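Local coordinates for protein phytase (PDB 3ZHC) that belongs to branch 2 of the histidine phosphatase superfamily, with a mixed beta sheet, many surrounding helices and several disulfides, at residues H135-L146 and E307-P315; S156-L167 and L219-S227. The protein carries 2 engineered substitutions. All coordinates share one frame; numbering follows the deposited sequence.

Contact 1: residues H135-L146 and E307-P315. With FMT (formic acid), chain T.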
loop_
_atom_site.group_PDB
_atom_site.type_symbol
_atom_site.label_atom_id
_atom_site.label_comp_id
_atom_site.label_asym_id
_atom_site.label_seq_id
_atom_site.Cartn_x
_atom_site.Cartn_y
_atom_site.Cartn_z
ATOM N N HIS B 135 1.817 17.705 -32.658
ATOM C CA HIS B 135 2.374 16.777 -33.652
ATOM C C HIS B 135 1.822 15.364 -33.454
ATOM O O HIS B 135 1.589 14.921 -32.315
ATOM C CB HIS B 135 3.906 16.736 -33.596
ATOM C CG HIS B 135 4.562 18.026 -33.956
ATOM N ND1 HIS B 135 4.880 18.362 -35.251
ATOM C CD2 HIS B 135 4.962 19.061 -33.191
ATOM C CE1 HIS B 135 5.448 19.553 -35.264
ATOM N NE2 HIS B 135 5.508 19.999 -34.024
ATOM N N TYR B 136 1.623 14.673 -34.572
ATOM C CA TYR B 136 1.150 13.282 -34.600
ATOM C C TYR B 136 1.324 12.731 -36.006
ATOM O O TYR B 136 1.382 13.505 -36.961
ATOM C CB TYR B 136 -0.336 13.168 -34.165
ATOM C CG TYR B 136 -1.291 14.056 -34.972
ATOM C CD1 TYR B 136 -1.505 15.380 -34.606
ATOM C CD2 TYR B 136 -1.969 13.565 -36.101
ATOM C CE1 TYR B 136 -2.376 16.215 -35.335
ATOM C CE2 TYR B 136 -2.844 14.391 -36.840
ATOM C CZ TYR B 136 -3.033 15.719 -36.442
ATOM O OH TYR B 136 -3.865 16.531 -37.131
ATOM N N GLN B 137 1.403 11.402 -36.134
ATOM C CA GLN B 137 1.510 10.763 -37.454
ATOM C C GLN B 137 0.210 11.004 -38.198
ATOM O O GLN B 137 -0.852 10.783 -37.647
ATOM C CB GLN B 137 1.807 9.246 -37.351
ATOM C CG GLN B 137 3.122 8.896 -36.639
ATOM C CD GLN B 137 4.358 9.476 -37.335
ATOM O OE1 GLN B 137 5.082 10.294 -36.759
ATOM N NE2 GLN B 137 4.591 9.063 -38.571
ATOM N N LYS B 138 0.311 11.467 -39.452
ATOM C CA LYS B 138 -0.883 11.807 -40.275
ATOM C C LYS B 138 -1.557 10.584 -40.901
ATOM O O LYS B 138 -2.728 10.677 -41.309
ATOM C CB LYS B 138 -0.539 12.870 -41.342
ATOM C CG LYS B 138 -0.026 14.230 -40.745
ATOM C CD LYS B 138 -1.117 14.976 -39.960
ATOM C CE LYS B 138 -0.612 16.272 -39.350
ATOM N NZ LYS B 138 0.422 16.040 -38.293
ATOM N N ASP B 139 -0.846 9.442 -40.994
ATOM C CA ASP B 139 -1.486 8.175 -41.406
ATOM C C ASP B 139 -2.251 7.691 -40.157
ATOM O O ASP B 139 -1.787 6.807 -39.406
ATOM C CB ASP B 139 -0.465 7.149 -41.922
ATOM C CG ASP B 139 -1.130 5.859 -42.500
ATOM O OD1 ASP B 139 -2.390 5.779 -42.607
ATOM O OD2 ASP B 139 -0.370 4.917 -42.851
ATOM N N GLU B 140 -3.435 8.289 -39.950
ATOM C CA GLU B 140 -4.252 8.077 -38.713
ATOM C C GLU B 140 -4.965 6.699 -38.600
ATOM O O GLU B 140 -5.633 6.429 -37.575
ATOM C CB GLU B 140 -5.266 9.241 -38.541
ATOM C CG GLU B 140 -4.582 10.614 -38.334
ATOM C CD GLU B 140 -5.568 11.790 -38.305
ATOM O OE1 GLU B 140 -6.370 11.893 -37.343
ATOM O OE2 GLU B 140 -5.524 12.614 -39.245
ATOM N N GLU B 141 -4.825 5.850 -39.639
ATOM C CA GLU B 141 -5.309 4.472 -39.617
ATOM C C GLU B 141 -4.260 3.634 -38.857
ATOM O O GLU B 141 -4.576 2.907 -37.883
ATOM C CB GLU B 141 -5.497 3.881 -41.054
ATOM C CG GLU B 141 -6.201 4.796 -42.161
ATOM C CD GLU B 141 -7.735 4.951 -42.013
ATOM O OE1 GLU B 141 -8.304 4.545 -40.958
ATOM O OE2 GLU B 141 -8.360 5.487 -42.976
ATOM N N LYS B 142 -3.003 3.765 -39.324
ATOM C CA LYS B 142 -1.823 3.008 -38.837
ATOM C C LYS B 142 -1.417 3.407 -37.379
ATOM O O LYS B 142 -1.963 4.393 -36.811
ATOM C CB LYS B 142 -0.646 3.200 -39.861
ATOM C CG LYS B 142 0.374 2.036 -39.997
ATOM C CD LYS B 142 1.757 2.361 -39.421
ATOM C CE LYS B 142 2.778 1.234 -39.720
ATOM N NZ LYS B 142 3.036 1.027 -41.187
ATOM N N ASN B 143 -0.481 2.644 -36.781
ATOM C CA ASN B 143 -0.023 2.910 -35.390
ATOM C C ASN B 143 1.286 3.698 -35.323
ATOM O O ASN B 143 2.128 3.594 -36.223
ATOM C CB ASN B 143 0.110 1.603 -34.577
ATOM C CG ASN B 143 1.390 0.827 -34.883
ATOM O OD1 ASN B 143 1.590 0.323 -36.004
ATOM N ND2 ASN B 143 2.266 0.722 -33.877
ATOM N N ASP B 144 1.443 4.482 -34.248
ATOM C CA ASP B 144 2.663 5.246 -34.000
ATOM C C ASP B 144 3.572 4.380 -33.111
ATOM O O ASP B 144 3.235 4.157 -31.952
ATOM C CB ASP B 144 2.349 6.591 -33.337
ATOM C CG ASP B 144 3.577 7.510 -33.229
ATOM O OD1 ASP B 144 4.735 7.022 -33.214
ATOM O OD2 ASP B 144 3.379 8.724 -33.154
ATOM N N PRO B 145 4.734 3.899 -33.650
ATOM C CA PRO B 145 5.635 2.997 -32.880
ATOM C C PRO B 145 6.280 3.587 -31.605
ATOM O O PRO B 145 6.754 2.826 -30.774
ATOM C CB PRO B 145 6.723 2.624 -33.912
ATOM C CG PRO B 145 6.691 3.704 -34.903
ATOM C CD PRO B 145 5.288 4.191 -34.986
ATOM N N LEU B 146 6.302 4.917 -31.462
ATOM C CA LEU B 146 6.779 5.566 -30.216
ATOM C C LEU B 146 5.981 5.099 -29.005
ATOM O O LEU B 146 6.532 4.938 -27.922
ATOM C CB LEU B 146 6.693 7.099 -30.314
ATOM C CG LEU B 146 7.146 7.947 -29.114
ATOM C CD1 LEU B 146 8.630 7.743 -28.873
ATOM C CD2 LEU B 146 6.825 9.426 -29.319
ATOM N N GLU B 307 14.214 16.322 -34.633
ATOM C CA GLU B 307 13.400 15.101 -34.537
ATOM C C GLU B 307 12.862 14.801 -35.938
ATOM O O GLU B 307 12.108 15.579 -36.504
ATOM C CB GLU B 307 12.283 15.238 -33.459
ATOM C CG GLU B 307 11.072 14.321 -33.601
ATOM C CD GLU B 307 11.422 12.873 -33.805
ATOM O OE1 GLU B 307 12.396 12.381 -33.199
ATOM O OE2 GLU B 307 10.718 12.217 -34.579
ATOM N N ASN B 308 13.262 13.654 -36.462
ATOM C CA ASN B 308 13.042 13.290 -37.866
ATOM C C ASN B 308 11.597 12.906 -38.241
ATOM O O ASN B 308 11.158 13.208 -39.357
ATOM C CB ASN B 308 14.004 12.136 -38.257
ATOM C CG ASN B 308 15.475 12.404 -37.816
ATOM O OD1 ASN B 308 16.061 13.450 -38.141
ATOM N ND2 ASN B 308 16.058 11.450 -37.068
ATOM N N ARG B 309 10.866 12.248 -37.322
ATOM C CA ARG B 309 9.473 11.735 -37.626
ATOM C C ARG B 309 8.352 12.756 -37.488
ATOM O O ARG B 309 7.332 12.635 -38.171
ATOM C CB ARG B 309 9.138 10.503 -36.776
ATOM C CG ARG B 309 10.159 9.399 -36.904
ATOM C CD ARG B 309 9.689 8.082 -36.320
ATOM N NE ARG B 309 9.145 8.240 -34.980
ATOM C CZ ARG B 309 7.869 8.058 -34.602
ATOM N NH1 ARG B 309 6.895 7.671 -35.452
ATOM N NH2 ARG B 309 7.565 8.258 -33.336
ATOM N N TYR B 310 8.539 13.741 -36.600
ATOM C CA TYR B 310 7.566 14.832 -36.376
ATOM C C TYR B 310 8.052 16.206 -36.898
ATOM O O TYR B 310 7.233 17.066 -37.184
ATOM C CB TYR B 310 7.215 14.942 -34.876
ATOM C CG TYR B 310 6.791 13.623 -34.254
ATOM C CD1 TYR B 310 5.504 13.117 -34.440
ATOM C CD2 TYR B 310 7.686 12.873 -33.481
ATOM C CE1 TYR B 310 5.109 11.873 -33.858
ATOM C CE2 TYR B 310 7.311 11.640 -32.900
ATOM C CZ TYR B 310 6.031 11.151 -33.092
ATOM O OH TYR B 310 5.686 9.970 -32.527
ATOM N N GLY B 311 9.371 16.401 -37.017
ATOM C CA GLY B 311 9.940 17.688 -37.464
ATOM C C GLY B 311 9.998 18.709 -36.332
ATOM O O GLY B 311 9.664 19.880 -36.534
ATOM N N ILE B 312 10.416 18.256 -35.145
ATOM C CA ILE B 312 10.560 19.109 -33.969
ATOM C C ILE B 312 12.031 19.423 -33.806
ATOM O O ILE B 312 12.859 18.525 -33.842
ATOM C CB ILE B 312 9.993 18.429 -32.678
ATOM C CG1 ILE B 312 8.475 18.237 -32.798
ATOM C CG2 ILE B 312 10.322 19.246 -31.429
ATOM C CD1 ILE B 312 7.857 17.477 -31.655
ATOM N N LYS B 313 12.355 20.702 -33.632
ATOM C CA LYS B 313 13.730 21.119 -33.411
ATOM C C LYS B 313 14.004 21.057 -31.923
ATOM O O LYS B 313 13.600 21.951 -31.178
ATOM C CB LYS B 313 13.979 22.529 -33.959
ATOM C CG LYS B 313 13.830 22.647 -35.511
ATOM C CD LYS B 313 14.945 21.905 -36.269
ATOM C CE LYS B 313 14.908 22.204 -37.787
ATOM N NZ LYS B 313 15.930 21.385 -38.539
ATOM N N LEU B 314 14.678 19.982 -31.489
ATOM C CA LEU B 314 15.090 19.825 -30.090
ATOM C C LEU B 314 16.439 20.540 -29.941
ATOM O O LEU B 314 17.187 20.627 -30.908
ATOM C CB LEU B 314 15.193 18.342 -29.700
ATOM C CG LEU B 314 13.887 17.505 -29.659
ATOM C CD1 LEU B 314 14.175 16.031 -29.404
ATOM C CD2 LEU B 314 12.888 18.043 -28.609
ATOM N N PRO B 315 16.767 21.056 -28.737
ATOM C CA PRO B 315 16.022 21.014 -27.485
ATOM C C PRO B 315 14.874 22.036 -27.405
ATOM O O PRO B 315 14.800 22.978 -28.197
ATOM C CB PRO B 315 17.087 21.362 -26.449
ATOM C CG PRO B 315 17.951 22.345 -27.154
ATOM C CD PRO B 315 18.011 21.836 -28.587
HETATM C C FMT T . 7.028 23.205 -32.608
HETATM O O1 FMT T . 6.270 23.597 -31.703
HETATM O O2 FMT T . 6.657 22.511 -33.560
#

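Contact 2: residues S156-L167 and L219-S227. Engineered in segment 156-167: Cys163 (natural residue Lys). Unlike the reference sequence in segment 156-167: Gln161 (reference Lys). Engineered in segment 219-227: Cys221 (natural residue Val). Unlike the reference sequence in segment 219-227: Leu219 (reference Phe).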
loop_
_atom_site.group_PDB
_atom_site.type_symbol
_atom_site.label_atom_id
_atom_site.label_comp_id
_atom_site.label_asym_id
_atom_site.label_seq_id
_atom_site.Cartn_x
_atom_site.Cartn_y
_atom_site.Cartn_z
ATOM N N SER B 156 9.950 -7.788 -31.207
ATOM C CA SER B 156 9.007 -8.819 -30.753
ATOM C C SER B 156 9.402 -9.369 -29.386
ATOM O O SER B 156 10.572 -9.369 -29.022
ATOM C CB SER B 156 8.924 -9.976 -31.765
ATOM O OG SER B 156 8.051 -9.644 -32.835
ATOM N N PHE B 157 8.411 -9.837 -28.642
ATOM C CA PHE B 157 8.642 -10.472 -27.361
ATOM C C PHE B 157 9.114 -11.900 -27.543
ATOM O O PHE B 157 8.654 -12.568 -28.456
ATOM C CB PHE B 157 7.331 -10.618 -26.552
ATOM C CG PHE B 157 6.672 -9.327 -26.140
ATOM C CD1 PHE B 157 7.384 -8.333 -25.463
ATOM C CD2 PHE B 157 5.305 -9.118 -26.391
ATOM C CE1 PHE B 157 6.755 -7.137 -25.065
ATOM C CE2 PHE B 157 4.671 -7.918 -25.989
ATOM C CZ PHE B 157 5.400 -6.936 -25.328
ATOM N N ASN B 158 10.036 -12.359 -26.683
ATOM C CA ASN B 158 10.328 -13.794 -26.592
ATOM C C ASN B 158 9.159 -14.294 -25.761
ATOM O O ASN B 158 9.139 -14.145 -24.522
ATOM C CB ASN B 158 11.676 -14.122 -25.957
ATOM C CG ASN B 158 11.993 -15.658 -25.981
ATOM O OD1 ASN B 158 11.254 -16.486 -25.422
ATOM N ND2 ASN B 158 13.098 -16.016 -26.631
ATOM N N THR B 159 8.171 -14.881 -26.448
ATOM C CA THR B 159 6.879 -15.286 -25.837
ATOM C C THR B 159 6.951 -16.128 -24.553
ATOM O O THR B 159 6.278 -15.783 -23.561
ATOM C CB THR B 159 5.962 -16.019 -26.864
ATOM O OG1 THR B 159 6.607 -17.218 -27.315
ATOM C CG2 THR B 159 5.662 -15.130 -28.036
ATOM N N LEU B 160 7.743 -17.211 -24.564
ATOM C CA LEU B 160 7.882 -18.068 -23.350
ATOM C C LEU B 160 8.568 -17.314 -22.205
ATOM O O LEU B 160 8.115 -17.375 -21.076
ATOM C CB LEU B 160 8.609 -19.405 -23.647
ATOM C CG LEU B 160 7.720 -20.539 -24.177
ATOM C CD1 LEU B 160 8.558 -21.696 -24.751
ATOM C CD2 LEU B 160 6.750 -21.051 -23.073
ATOM N N GLN B 161 9.651 -16.606 -22.522
ATOM C CA GLN B 161 10.381 -15.789 -21.523
ATOM C C GLN B 161 9.456 -14.730 -20.875
ATOM O O GLN B 161 9.416 -14.595 -19.650
ATOM C CB GLN B 161 11.600 -15.137 -22.181
ATOM C CG GLN B 161 12.455 -14.214 -21.296
ATOM C CD GLN B 161 13.763 -13.822 -21.984
ATOM O OE1 GLN B 161 14.658 -14.664 -22.173
ATOM N NE2 GLN B 161 13.884 -12.558 -22.352
ATOM N N VAL B 162 8.716 -14.012 -21.714
ATOM C CA VAL B 162 7.784 -12.957 -21.258
ATOM C C VAL B 162 6.609 -13.518 -20.420
ATOM O O VAL B 162 6.343 -12.998 -19.332
ATOM C CB VAL B 162 7.286 -12.099 -22.461
ATOM C CG1 VAL B 162 6.158 -11.203 -22.083
ATOM C CG2 VAL B 162 8.468 -11.274 -23.032
ATOM N N CYS B 163 5.925 -14.571 -20.922
ATOM C CA CYS B 163 4.786 -15.205 -20.162
ATOM C C CYS B 163 5.246 -15.730 -18.837
ATOM O O CYS B 163 4.639 -15.436 -17.820
ATOM C CB CYS B 163 4.048 -16.342 -20.954
ATOM S SG CYS B 163 2.312 -15.942 -21.519
ATOM N N ASN B 164 6.332 -16.509 -18.859
ATOM C CA ASN B 164 6.901 -17.064 -17.630
ATOM C C ASN B 164 7.351 -15.985 -16.634
ATOM O O ASN B 164 7.164 -16.151 -15.445
ATOM C CB ASN B 164 8.048 -18.017 -17.946
ATOM C CG ASN B 164 7.573 -19.331 -18.558
ATOM O OD1 ASN B 164 6.692 -19.992 -18.021
ATOM N ND2 ASN B 164 8.164 -19.715 -19.665
ATOM N N ALA B 165 7.931 -14.890 -17.141
ATOM C CA ALA B 165 8.360 -13.759 -16.301
ATOM C C ALA B 165 7.158 -13.104 -15.595
ATOM O O ALA B 165 7.214 -12.809 -14.393
ATOM C CB ALA B 165 9.123 -12.735 -17.125
ATOM N N ILE B 166 6.081 -12.890 -16.344
ATOM C CA ILE B 166 4.827 -12.353 -15.772
ATOM C C ILE B 166 4.239 -13.380 -14.802
ATOM O O ILE B 166 3.775 -13.015 -13.729
ATOM C CB ILE B 166 3.783 -12.010 -16.845
ATOM C CG1 ILE B 166 4.302 -10.954 -17.816
ATOM C CG2 ILE B 166 2.452 -11.498 -16.185
ATOM C CD1 ILE B 166 3.582 -10.971 -19.135
ATOM N N LEU B 167 4.277 -14.664 -15.192
ATOM C CA LEU B 167 3.747 -15.756 -14.351
ATOM C C LEU B 167 4.429 -15.786 -12.971
ATOM O O LEU B 167 3.748 -15.881 -11.946
ATOM C CB LEU B 167 3.911 -17.138 -15.028
ATOM C CG LEU B 167 2.779 -18.175 -14.889
ATOM C CD1 LEU B 167 3.351 -19.616 -15.012
ATOM C CD2 LEU B 167 1.987 -18.031 -13.607
ATOM N N LEU B 219 -2.731 -16.470 -18.627
ATOM C CA LEU B 219 -1.912 -15.615 -19.500
ATOM C C LEU B 219 -1.930 -16.084 -20.954
ATOM O O LEU B 219 -1.944 -17.279 -21.220
ATOM C CB LEU B 219 -0.458 -15.552 -19.003
ATOM C CG LEU B 219 -0.221 -14.764 -17.714
ATOM C CD1 LEU B 219 1.092 -15.164 -17.042
ATOM C CD2 LEU B 219 -0.261 -13.242 -17.984
ATOM N N LYS B 220 -1.949 -15.114 -21.870
ATOM C CA LYS B 220 -1.816 -15.346 -23.303
ATOM C C LYS B 220 -0.744 -14.396 -23.793
ATOM O O LYS B 220 -0.887 -13.189 -23.672
ATOM C CB LYS B 220 -3.127 -15.094 -24.062
ATOM C CG LYS B 220 -3.001 -15.320 -25.587
ATOM C CD LYS B 220 -4.276 -15.022 -26.352
ATOM C CE LYS B 220 -4.029 -15.239 -27.839
ATOM N NZ LYS B 220 -5.265 -15.216 -28.595
ATOM N N CYS B 221 0.332 -14.947 -24.338
ATOM C CA CYS B 221 1.442 -14.149 -24.857
ATOM C C CYS B 221 1.708 -14.536 -26.285
ATOM O O CYS B 221 1.830 -15.715 -26.594
ATOM C CB CYS B 221 2.692 -14.354 -24.011
ATOM S SG CYS B 221 2.423 -14.068 -22.256
ATOM N N THR B 222 1.785 -13.528 -27.147
ATOM C CA THR B 222 2.125 -13.679 -28.547
ATOM C C THR B 222 3.357 -12.767 -28.797
ATOM O O THR B 222 3.740 -12.000 -27.898
ATOM C CB THR B 222 0.925 -13.322 -29.440
ATOM O OG1 THR B 222 0.531 -11.971 -29.195
ATOM C CG2 THR B 222 -0.262 -14.250 -29.151
ATOM N N PRO B 223 3.995 -12.857 -29.997
ATOM C CA PRO B 223 5.184 -12.007 -30.262
ATOM C C PRO B 223 4.964 -10.503 -30.171
ATOM O O PRO B 223 5.903 -9.787 -29.877
ATOM C CB PRO B 223 5.581 -12.400 -31.703
ATOM C CG PRO B 223 5.122 -13.825 -31.820
ATOM C CD PRO B 223 3.801 -13.852 -31.079
ATOM N N ASP B 224 3.733 -10.035 -30.421
ATOM C CA ASP B 224 3.421 -8.582 -30.361
ATOM C C ASP B 224 2.477 -8.184 -29.217
ATOM O O ASP B 224 2.133 -7.031 -29.112
ATOM C CB ASP B 224 2.895 -8.057 -31.741
ATOM C CG ASP B 224 1.772 -8.888 -32.306
ATOM O OD1 ASP B 224 0.812 -9.191 -31.567
ATOM O OD2 ASP B 224 1.855 -9.257 -33.516
ATOM N N ASN B 225 2.071 -9.130 -28.353
ATOM C CA ASN B 225 1.081 -8.797 -27.329
ATOM C C ASN B 225 1.036 -9.740 -26.161
ATOM O O ASN B 225 1.341 -10.927 -26.295
ATOM C CB ASN B 225 -0.322 -8.753 -28.005
ATOM C CG ASN B 225 -1.372 -8.049 -27.178
ATOM O OD1 ASN B 225 -1.073 -7.301 -26.217
ATOM N ND2 ASN B 225 -2.636 -8.273 -27.544
ATOM N N VAL B 226 0.651 -9.182 -25.005
ATOM C CA VAL B 226 0.480 -9.931 -23.771
ATOM C C VAL B 226 -0.890 -9.579 -23.174
ATOM O O VAL B 226 -1.300 -8.412 -23.201
ATOM C CB VAL B 226 1.619 -9.618 -22.772
ATOM C CG1 VAL B 226 1.354 -10.242 -21.444
ATOM C CG2 VAL B 226 2.964 -10.114 -23.324
ATOM N N SER B 227 -1.588 -10.581 -22.643
ATOM C CA SER B 227 -2.895 -10.366 -22.017
ATOM C C SER B 227 -3.186 -11.417 -20.976
ATOM O O SER B 227 -2.618 -12.506 -21.008
ATOM C CB SER B 227 -4.008 -10.357 -23.073
ATOM O OG SER B 227 -4.188 -11.615 -23.622
#

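Contact 1: residues H135-L146 and E307-P315
Arg309 and Tyr310 converge on the carboxylate of Asp144 and take hold of both its oxygens. The guanidinium comes end-on and gives NH1 and NH2 to the same atom: Arg309 NH2 lies 3.1 Å from Asp144 OD1, on the syn lone pair, while Arg309 NH1, at 3.2 Å from that OD1, arrives from above the carboxylate plane. Both bonds stay near the guanidinium plane, although the two flat groups are turned 75° against each other. A bend at chi3 (-49°) carries the arginine end round to this salt bridge. The Tyr310 and Asp144 side chains come at each other from opposite directions, the carboxylate at the edge of the ring, and Tyr310 OH donates to the syn lone pair of Asp144 OD2 at 2.7 Å. Asp144 OD1 has a third donor in Leu146 N, which closes an Asx turn, so the carboxylate is fixed in rotation as well as position. The arginine and tyrosine belong to the loop of a beta hairpin, strands 305-307 and 312-314, where Gly311 and Ile312 both face Glu307 in a G1 bulge and Glu307 OE2 accepts from Arg309 N. The hairpin docks beside strands 105-109 and 134-135 of the main sheet, and Tyr310 and Ile312 also touch Ile108. Gln137 crosses Arg309 at about a right angle, the amide and guanidinium planes 26° apart; its OE1 lies close to Arg309 NH1 at an angle too poor for a hydrogen bond, and is also 3.3 Å from Tyr310 CE1. Leu146 brings its CB to 3.4 Å from Arg309 NH2. One face of the His135 ring takes a CH-pi contact from Ile312 CG1, 3.8 Å from the ring centroid. At the ring edge, His135 NE2 donates almost straight to O2 of a formic acid molecule lying near the ring plane, 2.8 Å away.

Contact 2: residues S156-L167 and L219-S227
The Phe157 ring points its edge at the turn of the 219-227 hairpin: Thr222 O and Asn225 N lie near the ring plane, with Phe157 CD2 3.6 Å from Thr222 O. Val226 CG2, in the conformer given, approaches the same ring obliquely, and Val150 and Arg288 also touch it. This is a two-stranded beta hairpin laid along a helix. Strands 220-222 and 225-227 are joined by a tight turn at Pro223-Asp224, and helix 159-167 runs roughly antiparallel to strand 220-222, their axes 7.8 Å apart at closest approach. Just before the helix, Phe157 N donates to Pro223 O at 2.8 Å, in the carbonyl plane and on a lone pair, which pins the turn to the chain entering the helix. Asn158 follows as N-cap, its OD1 accepting a weak bond from Gln161 N in the conformer modelled here. In the first helical turn, with chi1 at 62°, Thr159 OG1 sits between N and the carbonyl carbon, and this turns CG2 toward the Thr222-Pro223 peptide, 3.4 Å from Pro223 N. One turn further on, the engineered Cys163 and Cys221 are joined covalently, SG to SG at 2.0 Å, with a chi3 of 94°, so helix and strand are cross-linked. Towards the interior, Val162 and Ile166 meet that same conformer of Val226, Val162 CG1 lying 3.6 Å from Val226 CG2. Leu277 and Leu278 of helix 260-280 continue this apolar patch. Leu219 forks over the helix: its CD2 lies 3.7 Å from Ile166 CG2, and its CD1 3.6 Å from the backbone oxygen Cys163 O.

In the fold
From the N terminus the chain forms strands 28-38 and 105-109 before reaching strand 134-135, where the first half of contact 1 begins. Residues 156-167 follow shortly after, and contact 2 closes its loop when the chain returns at 219-227, after 51 intervening residues, about half of them helical. Only later, past helices 260-280 and 282-301, does 307-315 close contact 1, so contact 2 is nested inside its larger loop. The two do not touch: their centres are 28 Å apart and their nearest atoms about 9 Å. Helix 282-301 is common ground, meeting Leu146 in contact 1 and Phe157 in contact 2. Contact 1 ties a hairpin to the end of strand 134-135 and the loop that follows; contact 2 ties another to helix 159-169.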